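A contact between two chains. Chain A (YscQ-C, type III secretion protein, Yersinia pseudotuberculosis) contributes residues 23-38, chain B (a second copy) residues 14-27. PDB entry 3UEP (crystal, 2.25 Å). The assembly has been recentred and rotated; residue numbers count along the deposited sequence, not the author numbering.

Chain A 23-38: VSFEVGRQILDWHTLT
Chain B (14-27) TDLNQLPVQVSFEV

Chain A supplies two short strands, one running through Val A23 to Glu A26 and one beginning at Ile A31, joined by a turn through Gly A28, Arg A29 and Gln A30; a helix starts at Trp A34. Both strands line up along one long strand of chain B, which runs through Val B27 and is preceded by a 3-10 segment at Leu B16 to Gln B18. The N-to-C directions differ by 121° for the first strand and 140° for the second, so the pairing is antiparallel but strongly twisted, and each axis approaches the chain B strand to 4.5 Å. Glu A26 faces Glu B26 (CA to CA 4.3 Å), Ile A31 faces Gln B22 (CA to CA 4.8 Å) and Leu A32 faces Val B21 (CA to CA 5.4 Å).

Backbone phi/psi values are extended: phi -104 to -125° and psi 124 to 156° from Val A23 to Glu A26, -123/136 at Leu A32, and in chain B -106/130 at Val B21, -125/123 at Val B23 and -114/104 at Phe B25. Around Glu A26, Val B27 N donates to Phe A25 O (2.8 Å) and Val A27 N to Phe B25 O (2.9 Å). The chain then turns at Gly A28 (87/178), where a side chain would press against the preceding carbonyl. Pairing resumes as Val B23 N donates to Gln A30 O (2.8 Å), and a reciprocal pair follows, Leu A32 N to Val B21 O (3.0 Å) and Val B21 N to Leu A32 O (2.9 Å). At the helix start, Trp A34 N makes a weak bond to Leu B19 O (3.2 Å) and His A35 N donates to Asn B17 O (3.2 Å). Asp A33 (chi1 p) caps the helix, its OD2 accepting from Thr A36 N at 2.9 Å.

Most apolar contacts gather on the face carrying Val A27, Leu A32, Val B21 and Phe B25, where branched aliphatic groups pack in van der Waals contact. Val A27 (m) sets CG2 3.6 Å from Val B27 CG1, beside Phe B25 (m, chi2 -90°), whose ring edge meets Arg A29 CG at 4.0 Å from CE2. Leu A32 (m, t) places CG 3.7 Å from Val B23 CG2. Leu A37 (m, t) reaches in from the helix, CD1 lying 3.6 Å from Val B21 CG1 (Val B21 is t, Val B23 m). Across the sheet, with Glu A26 and Glu B26, Ile A31 (m, m) rests CG2 on Pro B20 CB at 3.7 Å, another purely aliphatic contact.

Polar side chains close the far end. The Asp B15 carboxylate accepts from the imidazole N-H of His A35 (m, chi2 -61°), NE2 to OD2 3.3 Å, while CB of Asn B17 (m) sits over the imidazole face, 3.5 Å from the centroid, a CH-pi contact. Trp A34 (t, chi2 -101°) brings CD1 3.1 Å from Asn B17 OD1.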

# COMPACT_ATOMS: atom_id res chain seq x y z
N VAL A 23 -9.45 -2.90 -3.78
CA VAL A 23 -8.74 -1.64 -3.56
C VAL A 23 -7.79 -1.82 -2.39
O VAL A 23 -8.15 -2.41 -1.39
CB VAL A 23 -9.71 -0.50 -3.28
CG1 VAL A 23 -8.96 0.79 -3.05
CG2 VAL A 23 -10.70 -0.36 -4.45
N SER A 24 -6.56 -1.35 -2.55
CA SER A 24 -5.59 -1.40 -1.46
C SER A 24 -5.05 0.01 -1.18
O SER A 24 -5.08 0.88 -2.07
CB SER A 24 -4.46 -2.39 -1.78
OG SER A 24 -3.68 -1.96 -2.89
N PHE A 25 -4.57 0.23 0.04
CA PHE A 25 -4.12 1.56 0.46
C PHE A 25 -2.68 1.45 0.94
O PHE A 25 -2.39 0.67 1.83
CB PHE A 25 -5.02 2.11 1.59
CG PHE A 25 -6.50 2.14 1.24
CD1 PHE A 25 -7.06 3.26 0.64
CD2 PHE A 25 -7.32 1.04 1.49
CE1 PHE A 25 -8.42 3.28 0.29
CE2 PHE A 25 -8.68 1.05 1.14
CZ PHE A 25 -9.23 2.17 0.55
N GLU A 26 -1.80 2.25 0.35
CA GLU A 26 -0.38 2.15 0.64
C GLU A 26 0.18 3.46 1.13
O GLU A 26 -0.21 4.52 0.64
CB GLU A 26 0.38 1.74 -0.62
CG GLU A 26 0.23 0.29 -0.99
CD GLU A 26 1.07 -0.09 -2.21
OE1 GLU A 26 1.61 0.81 -2.89
OE2 GLU A 26 1.19 -1.31 -2.47
N VAL A 27 1.12 3.40 2.08
CA VAL A 27 1.77 4.61 2.57
C VAL A 27 3.29 4.48 2.48
O VAL A 27 3.84 3.39 2.54
CB VAL A 27 1.41 4.89 4.03
CG1 VAL A 27 -0.04 5.21 4.15
CG2 VAL A 27 1.76 3.69 4.89
N GLY A 28 3.96 5.62 2.36
CA GLY A 28 5.39 5.63 2.53
C GLY A 28 6.20 5.32 1.30
O GLY A 28 5.64 5.03 0.22
N ARG A 29 7.52 5.37 1.48
CA ARG A 29 8.49 5.23 0.40
C ARG A 29 8.23 3.98 -0.40
O ARG A 29 7.48 3.09 0.01
CB ARG A 29 9.91 5.03 0.97
CG ARG A 29 10.05 3.69 1.72
CD ARG A 29 11.01 3.79 2.89
NE ARG A 29 12.35 4.10 2.42
CZ ARG A 29 13.37 4.40 3.21
NH1 ARG A 29 13.21 4.43 4.53
NH2 ARG A 29 14.55 4.67 2.67
N GLN A 30 8.89 3.89 -1.54
CA GLN A 30 8.70 2.74 -2.40
C GLN A 30 10.04 2.13 -2.77
O GLN A 30 10.09 1.21 -3.59
CB GLN A 30 7.88 3.13 -3.65
CG GLN A 30 6.52 3.81 -3.34
CD GLN A 30 5.72 4.12 -4.60
OE1 GLN A 30 5.11 3.23 -5.20
NE2 GLN A 30 5.73 5.39 -5.02
N ILE A 31 11.13 2.63 -2.16
CA ILE A 31 12.47 2.10 -2.48
C ILE A 31 13.34 1.76 -1.27
O ILE A 31 13.70 2.64 -0.49
CB ILE A 31 13.28 3.04 -3.41
CG1 ILE A 31 12.54 3.30 -4.73
CG2 ILE A 31 14.62 2.42 -3.73
CD1 ILE A 31 12.52 2.09 -5.66
N LEU A 32 13.69 0.49 -1.13
CA LEU A 32 14.77 0.06 -0.23
C LEU A 32 15.81 -0.70 -1.05
O LEU A 32 15.44 -1.54 -1.89
CB LEU A 32 14.24 -0.85 0.87
CG LEU A 32 13.23 -0.25 1.86
CD1 LEU A 32 12.78 -1.28 2.88
CD2 LEU A 32 13.81 0.94 2.55
N ASP A 33 17.09 -0.44 -0.84
CA ASP A 33 18.09 -1.28 -1.49
C ASP A 33 18.15 -2.67 -0.86
O ASP A 33 17.51 -2.93 0.15
CB ASP A 33 19.47 -0.61 -1.57
CG ASP A 33 20.15 -0.47 -0.21
OD1 ASP A 33 21.20 0.19 -0.17
OD2 ASP A 33 19.65 -1.02 0.79
N TRP A 34 18.93 -3.57 -1.46
CA TRP A 34 19.00 -4.94 -0.97
C TRP A 34 19.70 -5.07 0.37
O TRP A 34 19.27 -5.87 1.21
CB TRP A 34 19.69 -5.87 -1.99
CG TRP A 34 19.79 -7.28 -1.48
CD1 TRP A 34 20.89 -7.88 -0.96
CD2 TRP A 34 18.73 -8.24 -1.43
NE1 TRP A 34 20.59 -9.16 -0.58
CE2 TRP A 34 19.26 -9.41 -0.85
CE3 TRP A 34 17.38 -8.23 -1.79
CZ2 TRP A 34 18.50 -10.56 -0.65
CZ3 TRP A 34 16.62 -9.38 -1.59
CH2 TRP A 34 17.19 -10.53 -1.04
N HIS A 35 20.77 -4.31 0.59
CA HIS A 35 21.41 -4.28 1.92
C HIS A 35 20.34 -4.06 2.99
O HIS A 35 20.31 -4.74 4.01
CB HIS A 35 22.41 -3.13 2.04
CG HIS A 35 23.74 -3.39 1.41
ND1 HIS A 35 24.56 -4.43 1.80
CD2 HIS A 35 24.41 -2.72 0.44
CE1 HIS A 35 25.68 -4.39 1.09
NE2 HIS A 35 25.61 -3.37 0.27
N THR A 36 19.47 -3.09 2.75
CA THR A 36 18.42 -2.73 3.70
C THR A 36 17.39 -3.86 3.88
O THR A 36 17.05 -4.19 5.01
CB THR A 36 17.72 -1.40 3.32
OG1 THR A 36 18.71 -0.38 3.19
CG2 THR A 36 16.77 -0.97 4.42
N LEU A 37 16.93 -4.47 2.79
CA LEU A 37 15.95 -5.56 2.89
C LEU A 37 16.53 -6.79 3.55
O LEU A 37 15.86 -7.44 4.36
CB LEU A 37 15.42 -5.99 1.51
CG LEU A 37 14.33 -5.24 0.75
CD1 LEU A 37 14.01 -6.03 -0.50
CD2 LEU A 37 13.09 -5.09 1.57
N THR A 38 17.76 -7.14 3.20
CA THR A 38 18.37 -8.34 3.78
C THR A 38 18.73 -8.15 5.25
O THR A 38 18.84 -9.12 5.99
CB THR A 38 19.63 -8.79 3.03
OG1 THR A 38 19.98 -10.10 3.48
CG2 THR A 38 20.79 -7.86 3.30
N THR B 14 28.71 -1.65 -9.32
CA THR B 14 29.84 -2.47 -8.87
C THR B 14 29.37 -3.45 -7.80
O THR B 14 29.95 -4.52 -7.61
CB THR B 14 30.96 -1.58 -8.29
OG1 THR B 14 31.53 -0.78 -9.34
CG2 THR B 14 32.05 -2.43 -7.66
N ASP B 15 28.32 -3.07 -7.10
CA ASP B 15 27.77 -3.90 -6.04
C ASP B 15 26.26 -4.05 -6.22
O ASP B 15 25.49 -3.11 -5.98
CB ASP B 15 28.10 -3.26 -4.69
CG ASP B 15 27.49 -4.02 -3.54
OD1 ASP B 15 27.09 -5.19 -3.72
OD2 ASP B 15 27.42 -3.43 -2.43
N LEU B 16 25.82 -5.23 -6.64
CA LEU B 16 24.39 -5.47 -6.79
C LEU B 16 23.61 -5.33 -5.48
O LEU B 16 22.39 -5.15 -5.50
CB LEU B 16 24.14 -6.86 -7.37
CG LEU B 16 23.96 -6.93 -8.87
CD1 LEU B 16 23.58 -8.34 -9.30
CD2 LEU B 16 22.91 -5.92 -9.30
N ASN B 17 24.26 -5.43 -4.33
CA ASN B 17 23.54 -5.19 -3.08
C ASN B 17 22.98 -3.73 -2.99
O ASN B 17 22.11 -3.45 -2.18
CB ASN B 17 24.39 -5.54 -1.86
CG ASN B 17 24.75 -7.02 -1.80
OD1 ASN B 17 23.88 -7.88 -1.82
ND2 ASN B 17 26.05 -7.33 -1.73
N GLN B 18 23.47 -2.83 -3.84
CA GLN B 18 22.90 -1.48 -3.92
C GLN B 18 21.60 -1.42 -4.73
O GLN B 18 21.09 -0.34 -5.00
CB GLN B 18 23.89 -0.54 -4.59
CG GLN B 18 25.26 -0.49 -3.97
CD GLN B 18 25.30 0.41 -2.77
OE1 GLN B 18 24.64 0.16 -1.77
NE2 GLN B 18 26.08 1.48 -2.87
N LEU B 19 21.10 -2.57 -5.17
CA LEU B 19 20.03 -2.55 -6.17
C LEU B 19 18.73 -2.09 -5.52
O LEU B 19 18.39 -2.56 -4.43
CB LEU B 19 19.86 -3.93 -6.83
CG LEU B 19 18.93 -3.98 -8.03
CD1 LEU B 19 19.65 -3.48 -9.28
CD2 LEU B 19 18.40 -5.38 -8.24
N PRO B 20 18.01 -1.18 -6.18
CA PRO B 20 16.78 -0.64 -5.59
C PRO B 20 15.59 -1.57 -5.81
O PRO B 20 15.30 -1.93 -6.94
CB PRO B 20 16.57 0.67 -6.37
CG PRO B 20 17.21 0.42 -7.69
CD PRO B 20 18.39 -0.48 -7.42
N VAL B 21 14.94 -1.94 -4.71
CA VAL B 21 13.75 -2.76 -4.71
C VAL B 21 12.51 -1.91 -4.38
O VAL B 21 12.50 -1.15 -3.40
CB VAL B 21 13.89 -3.86 -3.65
CG1 VAL B 21 12.63 -4.72 -3.57
CG2 VAL B 21 15.12 -4.70 -3.94
N GLN B 22 11.47 -2.03 -5.20
CA GLN B 22 10.19 -1.37 -4.93
C GLN B 22 9.46 -2.07 -3.78
O GLN B 22 9.08 -3.24 -3.90
CB GLN B 22 9.32 -1.37 -6.19
N VAL B 23 9.28 -1.35 -2.67
CA VAL B 23 8.61 -1.91 -1.49
C VAL B 23 7.41 -1.07 -1.01
O VAL B 23 7.56 0.12 -0.68
CB VAL B 23 9.57 -2.04 -0.31
CG1 VAL B 23 10.78 -2.92 -0.68
CG2 VAL B 23 10.01 -0.65 0.15
N SER B 24 6.22 -1.69 -0.95
CA SER B 24 5.02 -0.99 -0.46
C SER B 24 4.68 -1.31 1.00
O SER B 24 4.92 -2.41 1.49
CB SER B 24 3.82 -1.36 -1.33
OG SER B 24 4.06 -1.11 -2.70
N PHE B 25 4.09 -0.34 1.69
CA PHE B 25 3.53 -0.60 3.00
C PHE B 25 2.04 -0.44 2.96
O PHE B 25 1.52 0.67 2.94
CB PHE B 25 4.14 0.33 4.05
CG PHE B 25 5.62 0.21 4.12
CD1 PHE B 25 6.23 -0.71 4.98
CD2 PHE B 25 6.42 0.96 3.28
CE1 PHE B 25 7.59 -0.83 5.02
CE2 PHE B 25 7.79 0.84 3.33
CZ PHE B 25 8.38 -0.06 4.20
N GLU B 26 1.35 -1.58 2.96
CA GLU B 26 -0.09 -1.59 2.78
C GLU B 26 -0.80 -1.49 4.13
O GLU B 26 -0.64 -2.36 4.99
CB GLU B 26 -0.48 -2.88 2.02
CG GLU B 26 -1.91 -2.93 1.55
CD GLU B 26 -2.27 -4.28 0.96
OE1 GLU B 26 -2.69 -5.16 1.73
OE2 GLU B 26 -2.12 -4.47 -0.27
N VAL B 27 -1.58 -0.43 4.31
CA VAL B 27 -2.27 -0.23 5.58
C VAL B 27 -3.72 -0.70 5.57
O VAL B 27 -4.38 -0.66 6.60
CB VAL B 27 -2.24 1.24 6.03
CG1 VAL B 27 -0.81 1.66 6.45
CG2 VAL B 27 -2.78 2.13 4.95
O HOH W 1 20.93 2.01 -3.07